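Side-chain contact in uncharacterized protein (Bacteroides eggerthii DSM 20697, PDB 4ECO), which is of unknown function but, as a leucine-rich repeat solenoid, probably binds other proteins: residues L335-Y339 / N340-G344. Numbering follows the deposited sequence.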
ATOM      1  N   LEU A 335      -6.623   0.379  -8.102  1.00 39.74           N
ATOM      2  CA  LEU A 335      -7.292  -0.803  -7.570  1.00 38.22           C
ATOM      3  C   LEU A 335      -6.440  -1.438  -6.498  1.00 43.27           C
ATOM      4  O   LEU A 335      -5.232  -1.663  -6.722  1.00 43.49           O
ATOM      5  CB  LEU A 335      -7.607  -1.810  -8.686  1.00 37.84           C
ATOM      6  CG  LEU A 335      -8.278  -3.118  -8.289  1.00 40.77           C
ATOM      7  CD1 LEU A 335      -9.695  -2.879  -7.689  1.00 40.17           C
ATOM      8  CD2 LEU A 335      -8.324  -4.054  -9.466  1.00 44.33           C
ATOM      9  N   GLU A 336      -7.058  -1.699  -5.324  1.00 38.21           N
ATOM     10  CA  GLU A 336      -6.389  -2.402  -4.232  1.00 37.87           C
ATOM     11  C   GLU A 336      -7.379  -3.452  -3.708  1.00 44.81           C
ATOM     12  O   GLU A 336      -8.566  -3.144  -3.509  1.00 45.04           O
ATOM     13  CB  GLU A 336      -5.809  -1.461  -3.127  1.00 38.37           C
ATOM     14  CG  GLU A 336      -6.750  -0.886  -2.062  1.00 40.86           C
ATOM     15  CD  GLU A 336      -7.197  -1.807  -0.938  1.00 53.34           C
ATOM     16  OE1 GLU A 336      -6.555  -2.861  -0.728  1.00 43.20           O
ATOM     17  OE2 GLU A 336      -8.191  -1.470  -0.257  1.00 54.69           O
ATOM     18  N   CYS A 337      -6.895  -4.711  -3.563  1.00 43.04           N
ATOM     19  CA  CYS A 337      -7.668  -5.860  -3.073  1.00 43.36           C
ATOM     20  C   CYS A 337      -6.895  -6.582  -1.963  1.00 43.54           C
ATOM     21  O   CYS A 337      -7.002  -7.807  -1.844  1.00 42.48           O
ATOM     22  CB  CYS A 337      -8.023  -6.823  -4.202  1.00 45.51           C
ATOM     23  SG  CYS A 337      -8.718  -6.038  -5.666  1.00 51.07           S
ATOM     24  N   LEU A 338      -6.126  -5.835  -1.156  1.00 38.64           N
ATOM     25  CA  LEU A 338      -5.389  -6.394  -0.030  1.00 38.76           C
ATOM     26  C   LEU A 338      -6.285  -7.226   0.869  1.00 43.98           C
ATOM     27  O   LEU A 338      -7.411  -6.822   1.148  1.00 46.60           O
ATOM     28  CB  LEU A 338      -4.768  -5.274   0.803  1.00 38.68           C
ATOM     29  CG  LEU A 338      -3.514  -4.613   0.266  1.00 44.49           C
ATOM     30  CD1 LEU A 338      -3.353  -3.238   0.877  1.00 45.10           C
ATOM     31  CD2 LEU A 338      -2.295  -5.423   0.609  1.00 46.22           C
ATOM     32  N   TYR A 339      -5.810  -8.392   1.290  1.00 38.46           N
ATOM     33  CA  TYR A 339      -6.479  -9.288   2.222  1.00 38.58           C
ATOM     34  C   TYR A 339      -7.905  -9.610   1.795  1.00 44.00           C
ATOM     35  O   TYR A 339      -8.883  -9.237   2.454  1.00 44.25           O
ATOM     36  CB  TYR A 339      -6.471  -8.713   3.654  1.00 39.79           C
ATOM     37  CG  TYR A 339      -5.102  -8.308   4.138  1.00 41.81           C
ATOM     38  CD1 TYR A 339      -4.233  -9.241   4.689  1.00 43.69           C
ATOM     39  CD2 TYR A 339      -4.674  -6.991   4.052  1.00 43.05           C
ATOM     40  CE1 TYR A 339      -2.971  -8.868   5.157  1.00 44.58           C
ATOM     41  CE2 TYR A 339      -3.413  -6.607   4.514  1.00 44.39           C
ATOM     42  CZ  TYR A 339      -2.568  -7.549   5.073  1.00 54.49           C
ATOM     43  OH  TYR A 339      -1.331  -7.164   5.539  1.00 62.62           O
ATOM     44  N   ASN A 340      -8.007 -10.316   0.680  1.00 40.88           N
ATOM     45  CA  ASN A 340      -9.255 -10.853   0.158  1.00 41.15           C
ATOM     46  C   ASN A 340      -9.052 -12.367   0.084  1.00 45.99           C
ATOM     47  O   ASN A 340      -8.142 -12.876   0.741  1.00 45.83           O
ATOM     48  CB  ASN A 340      -9.637 -10.203  -1.190  1.00 41.95           C
ATOM     49  CG  ASN A 340     -10.515  -8.976  -1.078  1.00 55.27           C
ATOM     50  OD1 ASN A 340     -11.748  -9.074  -1.074  1.00 44.59           O
ATOM     51  ND2 ASN A 340      -9.906  -7.791  -1.063  1.00 40.73           N
ATOM     52  N   GLN A 341      -9.846 -13.082  -0.710  1.00 43.10           N
ATOM     53  CA  GLN A 341      -9.700 -14.522  -0.862  1.00 43.70           C
ATOM     54  C   GLN A 341      -9.556 -14.871  -2.331  1.00 49.89           C
ATOM     55  O   GLN A 341     -10.009 -15.944  -2.757  1.00 52.45           O
ATOM     56  CB  GLN A 341     -10.926 -15.219  -0.276  1.00 45.63           C
ATOM     57  CG  GLN A 341     -11.011 -15.295   1.231  1.00 48.40           C
ATOM     58  CD  GLN A 341     -12.200 -16.173   1.548  1.00 85.16           C
ATOM     59  OE1 GLN A 341     -13.341 -15.701   1.604  1.00 78.11           O
ATOM     60  NE2 GLN A 341     -11.980 -17.496   1.627  1.00 87.27           N
ATOM     61  N   LEU A 342      -9.005 -13.917  -3.124  1.00 44.25           N
ATOM     62  CA  LEU A 342      -8.862 -14.041  -4.577  1.00 43.89           C
ATOM     63  C   LEU A 342      -8.070 -15.292  -4.910  1.00 51.63           C
ATOM     64  O   LEU A 342      -6.962 -15.471  -4.415  1.00 53.44           O
ATOM     65  CB  LEU A 342      -8.204 -12.791  -5.201  1.00 42.09           C
ATOM     66  CG  LEU A 342      -8.938 -11.442  -5.082  1.00 43.40           C
ATOM     67  CD1 LEU A 342      -8.054 -10.334  -5.548  1.00 42.53           C
ATOM     68  CD2 LEU A 342     -10.195 -11.412  -5.907  1.00 43.65           C
ATOM     69  N   GLU A 343      -8.686 -16.197  -5.674  1.00 47.95           N
ATOM     70  CA  GLU A 343      -8.103 -17.485  -6.053  1.00 47.34           C
ATOM     71  C   GLU A 343      -8.079 -17.662  -7.580  1.00 52.04           C
ATOM     72  O   GLU A 343      -8.924 -17.082  -8.286  1.00 51.28           O
ATOM     73  CB  GLU A 343      -8.882 -18.646  -5.398  1.00 48.80           C
ATOM     74  CG  GLU A 343     -10.341 -18.732  -5.827  1.00 59.64           C
ATOM     75  CD  GLU A 343     -11.253 -19.676  -5.073  1.00 82.45           C
ATOM     76  OE1 GLU A 343     -10.862 -20.161  -3.986  1.00 84.16           O
ATOM     77  OE2 GLU A 343     -12.389 -19.889  -5.554  1.00 71.22           O
ATOM     78  N   GLY A 344      -7.119 -18.479  -8.047  1.00 48.92           N
ATOM     79  CA  GLY A 344      -6.953 -18.872  -9.439  1.00 49.53           C
ATOM     80  C   GLY A 344      -6.498 -17.781 -10.372  1.00 53.33           C
ATOM     81  O   GLY A 344      -5.800 -16.844  -9.953  1.00 52.64           O
TER
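A rung of the asparagine ladder of a leucine-rich repeat, where the chain leaves the short strand 334-336 and turns along the loop of the same coil, is built around Asn340 and Cys337. The Asn340 amide folds back toward the end of the strand, and its ND2 donates to the backbone O of Cys337 at 3.0 Å, with an N-H...O angle of 157°. The donor sits well above the carbonyl plane, the C=O...N angle being only 96°, whereas the oxygen lies close to the plane of the amide. The bond is therefore nearly straight for the N-H but strikes the carbonyl from its face.

In the ladder such asparagines link successive turns, and the pattern holds here: ND2 also donates to Ile312 O and OD1 accepts from Leu317 N, both in the preceding repeat. One repeat on, Asn363 does the same, its ND2 donating to Cys337 O and its OD1 accepting from Leu342 N. An amide suits this buried place because it offers both donor and acceptor to the backbone carbonyl and N-H of the preceding turn. With an alanine here, Ile312 O and Leu317 N would probably lose their mates, and Cys337 O would keep Asn363 ND2 but not its partner within the loop.

Behind the amide lies the apolar interior. Leu342 reaches in with CD1 to meet Cys337 CB at 3.8 Å, and the same CB lies 3.8 Å from Asn340 ND2, the two approaching it from directions roughly at right angles. Cys337 stands where the LxxLxLxxNxL pattern has a leucine. On the strand, the backbone N-H of Leu338 is received end-on by Glu336 OE1 at 3.0 Å (N to O), and OE2 accepts from Gly313 N. Tyr339, its CB pointing away from 340-344, stacks its ring with Tyr314 and Tyr362 of the flanking turns.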